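Local coordinates for 199aa long hypothetical Trp repressor binding protein (Sulfolobus tokodaii, PDB 2ZKI) that is of unknown function but, as a flavodoxin-like member of the NADPH-dependent FMN reductase family, probably binds FMN and may act as an oxidoreductase, at residues Cys3-Gly15 and Gly32-Leu44. Residues are numbered along the deposited sequence; the frame is centred on the assembly and turned at random.
Sequences CKPNILVLFYGYG and GAEVKIRRVRETL. With SO4 (sulfate ion), chain I; SO4 (sulfate ion), chain J.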
loop_
_atom_site.group_PDB
_atom_site.type_symbol
_atom_site.label_atom_id
_atom_site.label_comp_id
_atom_site.label_asym_id
_atom_site.label_seq_id
_atom_site.Cartn_x
_atom_site.Cartn_y
_atom_site.Cartn_z
ATOM N N CYS A 3 -31.811 11.139 16.501
ATOM C CA CYS A 3 -30.637 10.281 16.166
ATOM C C CYS A 3 -29.355 11.109 16.084
ATOM O O CYS A 3 -29.290 12.103 15.355
ATOM C CB CYS A 3 -30.875 9.529 14.852
ATOM S SG CYS A 3 -29.662 8.221 14.502
ATOM N N LYS A 4 -28.340 10.687 16.837
ATOM C CA LYS A 4 -27.077 11.414 16.939
ATOM C C LYS A 4 -25.909 10.422 16.998
ATOM O O LYS A 4 -25.918 9.508 17.826
ATOM C CB LYS A 4 -27.090 12.301 18.186
ATOM C CG LYS A 4 -26.139 13.482 18.145
ATOM C CD LYS A 4 -26.128 14.202 19.486
ATOM C CE LYS A 4 -25.340 15.503 19.425
ATOM N NZ LYS A 4 -25.333 16.197 20.743
ATOM N N PRO A 5 -24.903 10.593 16.114
ATOM C CA PRO A 5 -23.796 9.640 16.039
ATOM C C PRO A 5 -22.688 9.895 17.064
ATOM O O PRO A 5 -22.375 11.048 17.376
ATOM C CB PRO A 5 -23.263 9.841 14.617
ATOM C CG PRO A 5 -23.563 11.266 14.299
ATOM C CD PRO A 5 -24.757 11.683 15.129
ATOM N N ASN A 6 -22.112 8.811 17.581
ATOM C CA ASN A 6 -20.979 8.894 18.494
ATOM C C ASN A 6 -19.662 8.805 17.737
ATOM O O ASN A 6 -19.427 7.853 16.990
ATOM C CB ASN A 6 -21.050 7.789 19.553
ATOM C CG ASN A 6 -22.252 7.926 20.476
ATOM O OD1 ASN A 6 -22.866 6.926 20.852
ATOM N ND2 ASN A 6 -22.585 9.160 20.855
ATOM N N ILE A 7 -18.810 9.806 17.930
ATOM C CA ILE A 7 -17.524 9.861 17.245
ATOM C C ILE A 7 -16.382 9.691 18.238
ATOM O O ILE A 7 -16.237 10.482 19.174
ATOM C CB ILE A 7 -17.359 11.182 16.435
ATOM C CG1 ILE A 7 -18.429 11.290 15.335
ATOM C CG2 ILE A 7 -15.942 11.308 15.852
ATOM C CD1 ILE A 7 -18.472 10.121 14.350
ATOM N N LEU A 8 -15.586 8.644 18.029
ATOM C CA LEU A 8 -14.396 8.407 18.836
ATOM C C LEU A 8 -13.152 8.886 18.101
ATOM O O LEU A 8 -12.852 8.425 16.998
ATOM C CB LEU A 8 -14.260 6.921 19.192
ATOM C CG LEU A 8 -13.140 6.527 20.164
ATOM C CD1 LEU A 8 -13.515 6.863 21.598
ATOM C CD2 LEU A 8 -12.819 5.054 20.037
ATOM N N VAL A 9 -12.440 9.823 18.717
ATOM C CA VAL A 9 -11.158 10.270 18.194
ATOM C C VAL A 9 -10.056 9.540 18.959
ATOM O O VAL A 9 -9.786 9.830 20.128
ATOM C CB VAL A 9 -10.992 11.811 18.274
ATOM C CG1 VAL A 9 -9.654 12.236 17.693
ATOM C CG2 VAL A 9 -12.129 12.517 17.538
ATOM N N LEU A 10 -9.448 8.570 18.285
ATOM C CA LEU A 10 -8.421 7.720 18.869
ATOM C C LEU A 10 -7.061 8.082 18.289
ATOM O O LEU A 10 -6.931 8.268 17.080
ATOM C CB LEU A 10 -8.752 6.252 18.589
ATOM C CG LEU A 10 -7.835 5.145 19.111
ATOM C CD1 LEU A 10 -7.768 5.170 20.620
ATOM C CD2 LEU A 10 -8.328 3.798 18.621
ATOM N N PHE A 11 -6.051 8.185 19.149
ATOM C CA PHE A 11 -4.715 8.572 18.702
ATOM C C PHE A 11 -3.580 8.097 19.605
ATOM O O PHE A 11 -3.761 7.909 20.807
ATOM C CB PHE A 11 -4.630 10.095 18.497
ATOM C CG PHE A 11 -4.592 10.892 19.776
ATOM C CD1 PHE A 11 -5.768 11.250 20.424
ATOM C CD2 PHE A 11 -3.378 11.301 20.320
ATOM C CE1 PHE A 11 -5.732 11.992 21.604
ATOM C CE2 PHE A 11 -3.334 12.042 21.499
ATOM C CZ PHE A 11 -4.512 12.388 22.141
ATOM N N TYR A 12 -2.412 7.893 19.002
ATOM C CA TYR A 12 -1.162 7.777 19.741
ATOM C C TYR A 12 -0.446 9.120 19.642
ATOM O O TYR A 12 -0.584 9.820 18.638
ATOM C CB TYR A 12 -0.283 6.661 19.161
ATOM C CG TYR A 12 1.098 6.580 19.783
ATOM C CD1 TYR A 12 1.336 5.782 20.901
ATOM C CD2 TYR A 12 2.165 7.313 19.258
ATOM C CE1 TYR A 12 2.601 5.712 21.479
ATOM C CE2 TYR A 12 3.433 7.252 19.827
ATOM C CZ TYR A 12 3.644 6.449 20.936
ATOM O OH TYR A 12 4.900 6.388 21.499
ATOM N N GLY A 13 0.303 9.487 20.679
ATOM C CA GLY A 13 1.184 10.647 20.585
ATOM C C GLY A 13 1.112 11.673 21.698
ATOM O O GLY A 13 0.244 11.610 22.573
ATOM N N TYR A 14 2.035 12.631 21.642
ATOM C CA TYR A 14 2.226 13.612 22.705
ATOM C C TYR A 14 2.440 15.030 22.161
ATOM O O TYR A 14 2.451 15.999 22.928
ATOM C CB TYR A 14 3.416 13.205 23.592
ATOM C CG TYR A 14 3.351 11.782 24.108
ATOM C CD1 TYR A 14 2.644 11.472 25.268
ATOM C CD2 TYR A 14 3.995 10.743 23.431
ATOM C CE1 TYR A 14 2.574 10.168 25.744
ATOM C CE2 TYR A 14 3.932 9.433 23.899
ATOM C CZ TYR A 14 3.220 9.154 25.058
ATOM O OH TYR A 14 3.150 7.864 25.533
ATOM N N GLY A 15 2.604 15.145 20.844
ATOM C CA GLY A 15 2.934 16.422 20.207
ATOM C C GLY A 15 1.800 17.065 19.427
ATOM O O GLY A 15 0.698 17.261 19.954
ATOM N N GLY A 32 -22.492 18.108 14.872
ATOM C CA GLY A 32 -23.582 17.630 15.724
ATOM C C GLY A 32 -23.425 16.193 16.184
ATOM O O GLY A 32 -24.250 15.334 15.861
ATOM N N ALA A 33 -22.366 15.934 16.947
ATOM C CA ALA A 33 -22.065 14.588 17.420
ATOM C C ALA A 33 -21.404 14.608 18.794
ATOM O O ALA A 33 -20.719 15.571 19.148
ATOM C CB ALA A 33 -21.174 13.872 16.420
ATOM N N GLU A 34 -21.618 13.545 19.565
ATOM C CA GLU A 34 -20.930 13.379 20.842
ATOM C C GLU A 34 -19.518 12.871 20.576
ATOM O O GLU A 34 -19.331 11.866 19.881
ATOM C CB GLU A 34 -21.693 12.420 21.765
ATOM C CG GLU A 34 -23.056 12.937 22.238
ATOM C CD GLU A 34 -22.955 14.175 23.116
ATOM O OE1 GLU A 34 -22.192 14.153 24.107
ATOM O OE2 GLU A 34 -23.650 15.172 22.818
ATOM N N VAL A 35 -18.527 13.576 21.117
ATOM C CA VAL A 35 -17.125 13.273 20.833
ATOM C C VAL A 35 -16.343 12.868 22.080
ATOM O O VAL A 35 -16.232 13.639 23.034
ATOM C CB VAL A 35 -16.411 14.463 20.137
ATOM C CG1 VAL A 35 -14.938 14.148 19.891
ATOM C CG2 VAL A 35 -17.100 14.810 18.828
ATOM N N LYS A 36 -15.806 11.649 22.056
ATOM C CA LYS A 36 -14.852 11.192 23.063
ATOM C C LYS A 36 -13.449 11.145 22.458
ATOM O O LYS A 36 -13.204 10.417 21.493
ATOM C CB LYS A 36 -15.241 9.813 23.607
ATOM C CG LYS A 36 -16.378 9.819 24.616
ATOM C CD LYS A 36 -16.720 8.400 25.060
ATOM C CE LYS A 36 -17.990 8.349 25.906
ATOM N NZ LYS A 36 -17.835 8.976 27.252
ATOM N N ILE A 37 -12.543 11.940 23.020
ATOM C CA ILE A 37 -11.140 11.934 22.611
ATOM C C ILE A 37 -10.353 11.030 23.561
ATOM O O ILE A 37 -10.302 11.275 24.769
ATOM C CB ILE A 37 -10.538 13.364 22.582
ATOM C CG1 ILE A 37 -11.221 14.211 21.501
ATOM C CG2 ILE A 37 -9.026 13.315 22.351
ATOM C CD1 ILE A 37 -10.971 15.706 21.621
ATOM N N ARG A 38 -9.760 9.978 23.005
ATOM C CA ARG A 38 -9.025 8.992 23.791
ATOM C C ARG A 38 -7.645 8.731 23.195
ATOM O O ARG A 38 -7.468 8.786 21.976
ATOM C CB ARG A 38 -9.799 7.671 23.855
ATOM C CG ARG A 38 -11.242 7.746 24.363
ATOM C CD ARG A 38 -11.329 7.744 25.881
ATOM N NE ARG A 38 -11.534 9.086 26.418
ATOM C CZ ARG A 38 -12.701 9.560 26.849
ATOM N NH1 ARG A 38 -13.793 8.805 26.822
ATOM N NH2 ARG A 38 -12.774 10.796 27.317
ATOM N N ARG A 39 -6.677 8.444 24.061
ATOM C CA ARG A 39 -5.334 8.038 23.634
ATOM C C ARG A 39 -5.042 6.582 24.017
ATOM O O ARG A 39 -5.769 5.988 24.817
ATOM C CB ARG A 39 -4.257 8.991 24.182
ATOM C CG ARG A 39 -4.308 9.260 25.685
ATOM C CD ARG A 39 -3.477 8.262 26.483
ATOM N NE ARG A 39 -3.340 8.666 27.882
ATOM C CZ ARG A 39 -2.265 9.262 28.393
ATOM N NH1 ARG A 39 -2.245 9.592 29.677
ATOM N NH2 ARG A 39 -1.210 9.527 27.632
ATOM N N VAL A 40 -3.986 6.014 23.435
ATOM C CA VAL A 40 -3.602 4.626 23.717
ATOM C C VAL A 40 -2.442 4.524 24.708
ATOM O O VAL A 40 -1.691 5.482 24.906
ATOM C CB VAL A 40 -3.255 3.825 22.424
ATOM C CG1 VAL A 40 -4.499 3.579 21.589
ATOM C CG2 VAL A 40 -2.170 4.527 21.606
ATOM N N ARG A 41 -2.316 3.348 25.318
ATOM C CA ARG A 41 -1.241 3.021 26.250
ATOM C C ARG A 41 0.113 3.016 25.542
ATOM O O ARG A 41 0.208 2.633 24.375
ATOM C CB ARG A 41 -1.507 1.639 26.844
ATOM C CG ARG A 41 -0.873 1.364 28.194
ATOM C CD ARG A 41 -0.858 -0.134 28.454
ATOM N NE ARG A 41 -0.933 -0.469 29.875
ATOM C CZ ARG A 41 -2.063 -0.715 30.534
ATOM N NH1 ARG A 41 -3.236 -0.663 29.909
ATOM N NH2 ARG A 41 -2.024 -1.013 31.826
ATOM N N GLU A 42 1.157 3.438 26.252
ATOM C CA GLU A 42 2.519 3.409 25.718
ATOM C C GLU A 42 3.111 2.001 25.797
ATOM O O GLU A 42 2.935 1.297 26.795
ATOM C CB GLU A 42 3.415 4.416 26.452
ATOM C CG GLU A 42 4.834 4.541 25.891
ATOM C CD GLU A 42 4.861 4.999 24.442
ATOM O OE1 GLU A 42 5.046 4.145 23.547
ATOM O OE2 GLU A 42 4.684 6.210 24.195
ATOM N N THR A 43 3.816 1.605 24.739
ATOM C CA THR A 43 4.408 0.270 24.650
ATOM C C THR A 43 5.934 0.297 24.573
ATOM O O THR A 43 6.587 -0.733 24.767
ATOM C CB THR A 43 3.851 -0.525 23.445
ATOM O OG1 THR A 43 4.060 0.218 22.236
ATOM C CG2 THR A 43 2.361 -0.805 23.622
ATOM N N LEU A 44 6.498 1.471 24.289
ATOM C CA LEU A 44 7.949 1.644 24.226
ATOM C C LEU A 44 8.599 1.296 25.565
ATOM O O LEU A 44 8.055 1.631 26.618
ATOM C CB LEU A 44 8.314 3.080 23.827
ATOM C CG LEU A 44 8.141 3.548 22.376
ATOM C CD1 LEU A 44 8.319 5.053 22.296
ATOM C CD2 LEU A 44 9.104 2.852 21.423
HETATM S S SO4 I . 4.817 12.658 19.137
HETATM O O1 SO4 I . 5.285 13.951 19.630
HETATM O O2 SO4 I . 3.678 12.861 18.243
HETATM O O3 SO4 I . 5.902 11.996 18.416
HETATM O O4 SO4 I . 4.397 11.828 20.263
HETATM S S SO4 J . -15.062 12.743 27.887
HETATM O O1 SO4 J . -15.866 13.912 28.230
HETATM O O2 SO4 J . -14.264 13.039 26.701
HETATM O O3 SO4 J . -14.178 12.427 29.006
HETATM O O4 SO4 J . -15.938 11.605 27.615
#
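V9 and I37 pair near the middle of two parallel strands, 6-11 and 34-39, whose backbones are laced by a ladder running from I7 N to V40 N; V9 N donates to K36 O (2.9 Å) and V9 O accepts from R38 N. Packing is dense on the face carrying I7, V9 and F11. There CG1 of I37 lies against CB of V9 (4.0 Å), and its CG2 meets the F11 ring at the edge, near CE1 (3.6 Å). The F11 ring, with CG between the backbone N and the carbonyl carbon (chi1 73°), takes CB of R39 over one face, offset toward the rim. Beyond the strands, OE2 of E42 accepts from two phenols: Y12 OH on the syn lone pair (2.7 Å) and Y14 OH from the anti side, tilted out of the carboxylate plane (2.6 Å). OE1 takes T43 N and L44 N from opposite faces, four donors in all, which probably hold the carboxylate's rotation. The solvent side is looser: at the strand starts NZ of the extended K4 reaches OE2 of E34 in a salt bridge (2.9 Å); farther along, K36 NZ makes a long hydrogen bond to a sulfate. O4 of a second sulfate accepts from Y14 N (2.9 Å); probably from the crystallisation liquor, it lies in the loop before helix 16-31, consistent with the FMN phosphate site of related flavoproteins. With that helix crossing between them, the strands form the first beta-alpha-beta unit of a flavodoxin-like fold, 34-39 the outermost strand within this chain.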